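Local coordinates for protein dUTPase (Streptococcus mutans, PDB 3H6X) that probably hydrolyses dUTP to dUMP and diphosphate, as a trimeric jelly-roll enzyme of the dUTPase family, at residues 13-18 and 33-37; 28-32 and 120-124; 52-56 and 89-93. One frame throughout, in Å; residues are numbered along the deposited sequence.

The three contacts belong to one jelly-roll barrel, with centres 15 to 16 Å apart. Lys33 of contact 1 directly follows Leu32 of contact 2, so strand 30-33 passes from one contact to the other, while contact 3 is nested inside the long loop that contact 2 closes. Val52, at the start of strand 52-55, touches both other contacts: Val52 CG1 lies 3.6 Å from Leu18 O of contact 1, and Val52 CG2 lies 4.0 Å from Leu32 CD2 of contact 2. Active sites of trimeric dUTPases lie between subunits; contact 2 reaches such a border where Ala28 N bonds Asp86 of the second subunit, and contact 3 meets the same subunit through Tyr55.

Contact 1: 13-18 and 33-37; sequences YTDENL and KVAER
Lys33 runs along the turn at Asn17 and Leu18, meeting carbon first and oxygen last. Lys33 CB rests 4.0 Å from Leu18 CD2, on a buried leucine. With CG anti to the carbonyl carbon (chi1 -70°) and the chain extended beyond it, the methylenes climb straight toward the turn; Lys33 CD passes Asn17 O at 3.4 Å, and CE follows the same oxygen at a slightly longer distance. Lys33 NZ then donates to Asn17 O over 3.3 Å, from a position tilted out of the carbonyl plane. Lys33 NZ also donates to the oxygen of a water 2.7 Å away, which in turn donates to that same Asn17 O. Lysine suits the place because its greasy stem can cover leucine while its ammonium reaches a backbone carbonyl. The turn is shaped by Asp15, whose OD1 takes the N-H of Asn17 in an Asx turn.

Farther along, Ala35 is the meeting point of two side chains. Ala35 CB lies over one face of the Tyr13 ring, 3.9 Å from the centroid, a CH-pi contact displaced toward the rim, and Leu18 CD1 also packs against this methyl. A small residue lets the ring come down flat here. Beyond it the Tyr13 ring and the Glu36 carboxylate stand nearly perpendicular, at 84°, joined by a water that donates to Glu36 OE1 and bonds Tyr13 OH weakly.

The contact thus straps the loop after strand 6-9 to the end of strand 30-33 and the loop that follows, with apolar groups inside and polar ends outside. Carbonyl and water together would stabilise the ammonium of Lys33, which carries its charge at the partly exposed margin of the contact and not in its apolar middle.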
loop_
_atom_site.group_PDB
_atom_site.type_symbol
_atom_site.label_atom_id
_atom_site.label_comp_id
_atom_site.label_asym_id
_atom_site.label_seq_id
_atom_site.Cartn_x
_atom_site.Cartn_y
_atom_site.Cartn_z
ATOM N N TYR B 13 -21.095 -13.295 13.624
ATOM C CA TYR B 13 -20.022 -14.102 14.217
ATOM C C TYR B 13 -19.922 -13.857 15.713
ATOM O O TYR B 13 -20.135 -12.724 16.198
ATOM C CB TYR B 13 -18.674 -13.834 13.523
ATOM C CG TYR B 13 -18.628 -14.304 12.091
ATOM C CD1 TYR B 13 -18.296 -15.627 11.772
ATOM C CD2 TYR B 13 -18.957 -13.445 11.049
ATOM C CE1 TYR B 13 -18.285 -16.051 10.465
ATOM C CE2 TYR B 13 -18.942 -13.876 9.742
ATOM C CZ TYR B 13 -18.603 -15.174 9.451
ATOM O OH TYR B 13 -18.596 -15.592 8.148
ATOM N N THR B 14 -19.582 -14.905 16.456
ATOM C CA THR B 14 -19.496 -14.797 17.898
ATOM C C THR B 14 -18.162 -15.288 18.471
ATOM O O THR B 14 -17.948 -15.173 19.675
ATOM C CB THR B 14 -20.626 -15.563 18.612
ATOM O OG1 THR B 14 -20.586 -16.948 18.251
ATOM C CG2 THR B 14 -21.976 -14.968 18.242
ATOM N N ASP B 15 -17.275 -15.808 17.633
ATOM C CA ASP B 15 -15.989 -16.332 18.103
ATOM C C ASP B 15 -15.036 -15.193 18.422
ATOM O O ASP B 15 -14.524 -14.533 17.517
ATOM C CB ASP B 15 -15.362 -17.258 17.056
ATOM C CG ASP B 15 -14.097 -17.944 17.558
ATOM O OD1 ASP B 15 -13.629 -17.596 18.671
ATOM O OD2 ASP B 15 -13.576 -18.836 16.844
ATOM N N GLU B 16 -14.766 -14.983 19.711
ATOM C CA GLU B 16 -13.934 -13.844 20.106
ATOM C C GLU B 16 -12.463 -14.010 19.700
ATOM O O GLU B 16 -11.680 -13.040 19.737
ATOM C CB GLU B 16 -14.120 -13.506 21.583
ATOM C CG GLU B 16 -15.537 -12.942 21.806
ATOM C CD GLU B 16 -15.789 -12.479 23.219
ATOM O OE1 GLU B 16 -15.407 -13.205 24.162
ATOM O OE2 GLU B 16 -16.389 -11.389 23.389
ATOM N N ASN B 17 -12.115 -15.217 19.257
ATOM C CA ASN B 17 -10.806 -15.471 18.674
ATOM C C ASN B 17 -10.571 -14.590 17.449
ATOM O O ASN B 17 -9.432 -14.339 17.072
ATOM C CB ASN B 17 -10.700 -16.938 18.266
ATOM C CG ASN B 17 -9.269 -17.431 18.235
ATOM O OD1 ASN B 17 -8.374 -16.816 18.809
ATOM N ND2 ASN B 17 -9.050 -18.556 17.571
ATOM N N LEU B 18 -11.655 -14.143 16.814
ATOM C CA LEU B 18 -11.525 -13.310 15.605
ATOM C C LEU B 18 -11.179 -11.855 15.892
ATOM O O LEU B 18 -10.862 -11.109 14.974
ATOM C CB LEU B 18 -12.809 -13.332 14.776
ATOM C CG LEU B 18 -13.180 -14.700 14.216
ATOM C CD1 LEU B 18 -14.550 -14.675 13.525
ATOM C CD2 LEU B 18 -12.108 -15.167 13.251
ATOM N N LYS B 33 -8.279 -12.080 10.979
ATOM C CA LYS B 33 -8.295 -13.515 10.714
ATOM C C LYS B 33 -9.446 -13.890 9.792
ATOM O O LYS B 33 -10.384 -13.119 9.618
ATOM C CB LYS B 33 -8.431 -14.275 12.033
ATOM C CG LYS B 33 -7.179 -14.193 12.918
ATOM C CD LYS B 33 -7.439 -14.778 14.307
ATOM C CE LYS B 33 -6.138 -14.833 15.114
ATOM N NZ LYS B 33 -6.383 -15.330 16.508
ATOM N N VAL B 34 -9.340 -15.078 9.193
ATOM C CA VAL B 34 -10.361 -15.625 8.317
ATOM C C VAL B 34 -11.536 -16.109 9.146
ATOM O O VAL B 34 -11.351 -16.908 10.042
ATOM C CB VAL B 34 -9.754 -16.790 7.493
ATOM C CG1 VAL B 34 -10.828 -17.466 6.658
ATOM C CG2 VAL B 34 -8.622 -16.249 6.597
ATOM N N ALA B 35 -12.747 -15.619 8.859
ATOM C CA ALA B 35 -13.887 -15.864 9.761
ATOM C C ALA B 35 -14.480 -17.260 9.576
ATOM O O ALA B 35 -15.032 -17.858 10.496
ATOM C CB ALA B 35 -14.963 -14.826 9.542
ATOM N N GLU B 36 -14.362 -17.770 8.359
ATOM C CA GLU B 36 -14.891 -19.091 8.055
ATOM C C GLU B 36 -14.084 -19.691 6.930
ATOM O O GLU B 36 -13.509 -18.969 6.110
ATOM C CB GLU B 36 -16.350 -19.000 7.626
ATOM C CG GLU B 36 -16.539 -18.278 6.329
ATOM C CD GLU B 36 -17.990 -18.274 5.862
ATOM O OE1 GLU B 36 -18.879 -18.711 6.643
ATOM O OE2 GLU B 36 -18.224 -17.818 4.712
ATOM N N ARG B 37 -14.046 -21.015 6.870
ATOM C CA ARG B 37 -13.251 -21.660 5.836
ATOM C C ARG B 37 -13.587 -21.091 4.456
ATOM O O ARG B 37 -14.762 -20.992 4.069
ATOM C CB ARG B 37 -13.461 -23.179 5.859
ATOM C CG ARG B 37 -12.677 -23.902 4.770
ATOM C CD ARG B 37 -13.007 -25.392 4.690
ATOM N NE ARG B 37 -12.135 -26.187 5.541
ATOM C CZ ARG B 37 -12.564 -26.954 6.543
ATOM N NH1 ARG B 37 -13.866 -27.034 6.821
ATOM N NH2 ARG B 37 -11.695 -27.648 7.274
HETATM O O HOH W 1 -20.305 -17.646 8.636
HETATM O O HOH W 2 -6.825 -12.853 17.544
HETATM O O HOH W 3 -10.620 -11.074 12.210
#

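Contact 2: 28-32 and 120-124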
loop_
_atom_site.group_PDB
_atom_site.type_symbol
_atom_site.label_atom_id
_atom_site.label_comp_id
_atom_site.label_asym_id
_atom_site.label_seq_id
_atom_site.Cartn_x
_atom_site.Cartn_y
_atom_site.Cartn_z
ATOM N N ALA B 28 2.815 -2.358 14.585
ATOM C CA ALA B 28 1.903 -1.337 14.102
ATOM C C ALA B 28 0.537 -1.952 13.823
ATOM O O ALA B 28 -0.484 -1.279 13.953
ATOM C CB ALA B 28 2.433 -0.728 12.836
ATOM N N GLY B 29 0.555 -3.214 13.386
ATOM C CA GLY B 29 -0.624 -3.855 12.821
ATOM C C GLY B 29 -1.356 -4.816 13.741
ATOM O O GLY B 29 -0.740 -5.480 14.584
ATOM N N TYR B 30 -2.675 -4.859 13.576
ATOM C CA TYR B 30 -3.572 -5.804 14.241
ATOM C C TYR B 30 -3.886 -6.895 13.251
ATOM O O TYR B 30 -4.288 -6.617 12.128
ATOM C CB TYR B 30 -4.875 -5.094 14.652
ATOM C CG TYR B 30 -4.639 -4.152 15.804
ATOM C CD1 TYR B 30 -4.207 -2.851 15.581
ATOM C CD2 TYR B 30 -4.805 -4.580 17.123
ATOM C CE1 TYR B 30 -3.944 -1.999 16.642
ATOM C CE2 TYR B 30 -4.547 -3.735 18.189
ATOM C CZ TYR B 30 -4.116 -2.450 17.936
ATOM O OH TYR B 30 -3.856 -1.600 18.977
ATOM N N ASP B 31 -3.698 -8.149 13.654
ATOM C CA ASP B 31 -3.838 -9.243 12.687
ATOM C C ASP B 31 -5.288 -9.702 12.581
ATOM O O ASP B 31 -5.825 -10.291 13.517
ATOM C CB ASP B 31 -2.919 -10.407 13.070
ATOM C CG ASP B 31 -1.438 -10.030 12.984
ATOM O OD1 ASP B 31 -1.037 -9.421 11.969
ATOM O OD2 ASP B 31 -0.681 -10.366 13.915
ATOM N N LEU B 32 -5.906 -9.430 11.433
ATOM C CA LEU B 32 -7.263 -9.886 11.158
ATOM C C LEU B 32 -7.229 -11.331 10.662
ATOM O O LEU B 32 -6.269 -11.763 10.018
ATOM C CB LEU B 32 -7.956 -8.969 10.128
ATOM C CG LEU B 32 -8.486 -7.634 10.664
ATOM C CD1 LEU B 32 -7.364 -6.630 10.873
ATOM C CD2 LEU B 32 -9.508 -7.065 9.684
ATOM N N VAL B 120 -4.739 -10.541 6.969
ATOM C CA VAL B 120 -4.215 -9.210 6.688
ATOM C C VAL B 120 -3.875 -8.516 8.002
ATOM O O VAL B 120 -4.269 -8.991 9.062
ATOM C CB VAL B 120 -5.199 -8.309 5.886
ATOM C CG1 VAL B 120 -5.411 -8.848 4.467
ATOM C CG2 VAL B 120 -6.511 -8.184 6.624
ATOM N N GLN B 121 -3.099 -7.437 7.948
ATOM C CA GLN B 121 -2.861 -6.648 9.154
ATOM C C GLN B 121 -3.473 -5.261 9.016
ATOM O O GLN B 121 -3.382 -4.633 7.969
ATOM C CB GLN B 121 -1.378 -6.542 9.453
ATOM C CG GLN B 121 -0.543 -5.984 8.342
ATOM C CD GLN B 121 0.951 -6.192 8.604
ATOM O OE1 GLN B 121 1.423 -5.920 9.690
ATOM N NE2 GLN B 121 1.681 -6.679 7.608
ATOM N N GLY B 122 -4.121 -4.793 10.075
ATOM C CA GLY B 122 -4.769 -3.494 10.027
ATOM C C GLY B 122 -4.024 -2.470 10.876
ATOM O O GLY B 122 -3.661 -2.750 12.018
ATOM N N VAL B 123 -3.812 -1.283 10.314
ATOM C CA VAL B 123 -3.133 -0.195 11.012
ATOM C C VAL B 123 -4.033 1.043 11.023
ATOM O O VAL B 123 -4.526 1.460 9.981
ATOM C CB VAL B 123 -1.792 0.163 10.332
ATOM C CG1 VAL B 123 -1.067 1.250 11.135
ATOM C CG2 VAL B 123 -0.906 -1.086 10.175
ATOM N N PHE B 124 -4.250 1.625 12.200
ATOM C CA PHE B 124 -5.043 2.848 12.328
ATOM C C PHE B 124 -4.135 4.064 12.238
ATOM O O PHE B 124 -3.089 4.089 12.900
ATOM C CB PHE B 124 -5.720 2.881 13.702
ATOM C CG PHE B 124 -6.816 1.851 13.885
ATOM C CD1 PHE B 124 -8.139 2.171 13.599
ATOM C CD2 PHE B 124 -6.523 0.587 14.361
ATOM C CE1 PHE B 124 -9.141 1.251 13.789
ATOM C CE2 PHE B 124 -7.526 -0.345 14.567
ATOM C CZ PHE B 124 -8.838 -0.019 14.274
HETATM O O HOH W 4 -2.730 0.402 14.349
HETATM O O HOH W 5 2.676 -5.049 12.257
HETATM O O HOH W 6 1.852 -8.466 10.874
#
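Tyr30 and Gly122 form a hydrogen-bonded antiparallel pair, the first rung of a short antiparallel ladder in the jelly-roll barrel of dUTPase. Each N-H meets the other's carbonyl: Tyr30 N reaches Gly122 O, and Gly122 N reaches Tyr30 O, both over 2.8 Å. One step on, Asp31 and Gln121 make a non-hydrogen-bonded pair, and the ladder resumes with Leu32 N bonded to Val120 O at 2.9 Å. The strand axes run at 138°, well short of straight antiparallel.

Leu32 and Val120 suit the buried face, where Leu32 CB lies 3.9 Å from Val120 CG2. Leu32 CG is anti to the carbonyl carbon (chi1 -78°), which leads CD1 toward the backbone of Gly122, where no side chain stands in its way. The Tyr30 ring turns its edge toward Gly122 O. Polar Asp31 and Gln121 share the other face, lying side by side and pointing the same way. Gln121 OE1 accepts from a water that itself accepts from Gly29 N, while its NE2 bonds Asp66 O, so both ends of the amide are occupied.

In the next shell, strand 60-66 flanks 118-126 on its far edge, and the second subunit takes Tyr30 OH through Ile130 N and Ala28 N through Asp86 OD1. Sequence 28-32, AGYDL, matches the first conserved dUTPase motif. Where the ladder ends, a water oxygen donates to Ala28 O at 2.8 Å and accepts from Phe124 N.

Contact 3: 52-56 and 89-93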
loop_
_atom_site.group_PDB
_atom_site.type_symbol
_atom_site.label_atom_id
_atom_site.label_comp_id
_atom_site.label_asym_id
_atom_site.label_seq_id
_atom_site.Cartn_x
_atom_site.Cartn_y
_atom_site.Cartn_z
ATOM N N VAL B 52 -15.195 -9.121 11.479
ATOM C CA VAL B 52 -15.155 -7.920 12.318
ATOM C C VAL B 52 -15.464 -6.617 11.582
ATOM O O VAL B 52 -15.383 -6.543 10.358
ATOM C CB VAL B 52 -13.788 -7.775 13.037
ATOM C CG1 VAL B 52 -13.536 -8.968 13.975
ATOM C CG2 VAL B 52 -12.647 -7.595 12.038
ATOM N N LYS B 53 -15.869 -5.612 12.356
ATOM C CA LYS B 53 -16.032 -4.246 11.866
ATOM C C LYS B 53 -15.140 -3.360 12.725
ATOM O O LYS B 53 -14.677 -3.787 13.780
ATOM C CB LYS B 53 -17.493 -3.805 11.991
ATOM C CG LYS B 53 -18.083 -4.048 13.387
ATOM C CD LYS B 53 -19.604 -3.775 13.416
ATOM C CE LYS B 53 -20.173 -4.044 14.812
ATOM N NZ LYS B 53 -21.695 -3.971 14.819
ATOM N N ALA B 54 -14.865 -2.142 12.264
ATOM C CA ALA B 54 -13.932 -1.276 12.996
ATOM C C ALA B 54 -14.505 0.117 13.159
ATOM O O ALA B 54 -14.995 0.679 12.215
ATOM C CB ALA B 54 -12.585 -1.196 12.273
ATOM N N TYR B 55 -14.417 0.657 14.368
ATOM C CA TYR B 55 -14.839 2.030 14.640
ATOM C C TYR B 55 -13.583 2.851 14.900
ATOM O O TYR B 55 -12.543 2.292 15.263
ATOM C CB TYR B 55 -15.800 2.078 15.850
ATOM C CG TYR B 55 -15.201 1.556 17.128
ATOM C CD1 TYR B 55 -14.569 2.416 18.029
ATOM C CD2 TYR B 55 -15.271 0.197 17.441
ATOM C CE1 TYR B 55 -14.025 1.941 19.213
ATOM C CE2 TYR B 55 -14.713 -0.303 18.619
ATOM C CZ TYR B 55 -14.096 0.576 19.497
ATOM O OH TYR B 55 -13.533 0.077 20.664
HETATM N N MSE B 56 -13.660 4.159 14.666
HETATM C CA MSE B 56 -12.502 5.025 14.886
HETATM C C MSE B 56 -12.987 6.463 15.017
HETATM O O MSE B 56 -14.198 6.726 14.945
HETATM C CB MSE B 56 -11.528 4.894 13.706
HETATM C CG MSE B 56 -12.208 5.232 12.387
HETATM SE SE MSE B 56 -11.333 4.424 10.830
HETATM C CE MSE B 56 -10.213 3.144 11.758
ATOM N N TYR B 89 -17.803 3.297 7.499
ATOM C CA TYR B 89 -18.168 1.976 6.995
ATOM C C TYR B 89 -18.815 1.182 8.138
ATOM O O TYR B 89 -19.789 0.462 7.943
ATOM C CB TYR B 89 -16.909 1.289 6.449
ATOM C CG TYR B 89 -17.147 -0.034 5.742
ATOM C CD1 TYR B 89 -17.955 -0.118 4.612
ATOM C CD2 TYR B 89 -16.511 -1.175 6.183
ATOM C CE1 TYR B 89 -18.149 -1.356 3.960
ATOM C CE2 TYR B 89 -16.694 -2.392 5.565
ATOM C CZ TYR B 89 -17.504 -2.479 4.463
ATOM O OH TYR B 89 -17.651 -3.717 3.867
ATOM N N TYR B 90 -18.283 1.367 9.347
ATOM C CA TYR B 90 -18.796 0.759 10.580
ATOM C C TYR B 90 -20.303 0.886 10.714
ATOM O O TYR B 90 -20.845 1.989 10.642
ATOM C CB TYR B 90 -18.111 1.458 11.757
ATOM C CG TYR B 90 -18.519 1.048 13.150
ATOM C CD1 TYR B 90 -18.139 -0.189 13.678
ATOM C CD2 TYR B 90 -19.241 1.927 13.965
ATOM C CE1 TYR B 90 -18.492 -0.544 14.986
ATOM C CE2 TYR B 90 -19.583 1.581 15.262
ATOM C CZ TYR B 90 -19.215 0.352 15.769
ATOM O OH TYR B 90 -19.554 0.018 17.072
ATOM N N ASN B 91 -20.963 -0.251 10.929
ATOM C CA ASN B 91 -22.408 -0.281 11.170
ATOM C C ASN B 91 -23.282 0.236 10.022
ATOM O O ASN B 91 -24.438 0.615 10.250
ATOM C CB ASN B 91 -22.758 0.438 12.478
ATOM C CG ASN B 91 -22.537 -0.428 13.697
ATOM O OD1 ASN B 91 -22.403 -1.648 13.588
ATOM N ND2 ASN B 91 -22.516 0.199 14.884
ATOM N N ASN B 92 -22.760 0.231 8.797
ATOM C CA ASN B 92 -23.576 0.623 7.645
ATOM C C ASN B 92 -24.749 -0.359 7.490
ATOM O O ASN B 92 -24.669 -1.496 7.959
ATOM C CB ASN B 92 -22.735 0.766 6.360
ATOM C CG ASN B 92 -22.299 -0.581 5.779
ATOM O OD1 ASN B 92 -21.106 -0.929 5.765
ATOM N ND2 ASN B 92 -23.265 -1.339 5.288
ATOM N N PRO B 93 -25.859 0.097 6.883
ATOM C CA PRO B 93 -27.068 -0.732 6.827
ATOM C C PRO B 93 -26.961 -1.926 5.888
ATOM O O PRO B 93 -27.845 -2.788 5.953
ATOM C CB PRO B 93 -28.144 0.224 6.289
ATOM C CG PRO B 93 -27.514 1.555 6.121
ATOM C CD PRO B 93 -26.027 1.399 6.212
HETATM O O HOH W 7 -15.355 1.239 9.489
#
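Tyr90 holds its ring between two carbons: Tyr55 CB lies over the centre of one face, 3.6 Å from the centroid, and Asn91 CG lies over the centre of the opposite one. The first is a CH-pi contact almost exactly along the ring normal. The side chains of Tyr55 and Tyr90 run side by side, and their ring planes are 58° apart in an oblique pair.

Lys53 comes up obliquely to the same ring, with Lys53 CD 3.8 Å from Tyr90 CE1, before its extended chain passes on to Asn91. There Lys53 NZ donates to Asn91 OD1 over 2.7 Å, in the carbonyl plane of the amide. Glu96 OE2 forms a salt bridge with the same ammonium, so its charge has a partner beyond the contact. At the base of the ring, Tyr90 CB sits 3.2 Å from Ala54 O. A water donates to this oxygen and accepts weakly from Tyr90 N.

The chain makes a type II turn from Tyr89 to Asn92, closed by Asn92 N bonding to Tyr89 O. Asparagine is well chosen at its third position, since it tolerates the positive phi of 62° there. Tyr90 CG, anti to the backbone N (chi1 177°), leads the ring out of the turn toward strand 52-55.

That strand pairs antiparallel with 6-9, whose Glu8 OE1 bonds Tyr90 OH, while Tyr55 OH bonds Asp131 of the second subunit. The loop between strands 82-85 and 100-105 is thereby laid against paired strands 6-9 and 52-55, beside the subunit border.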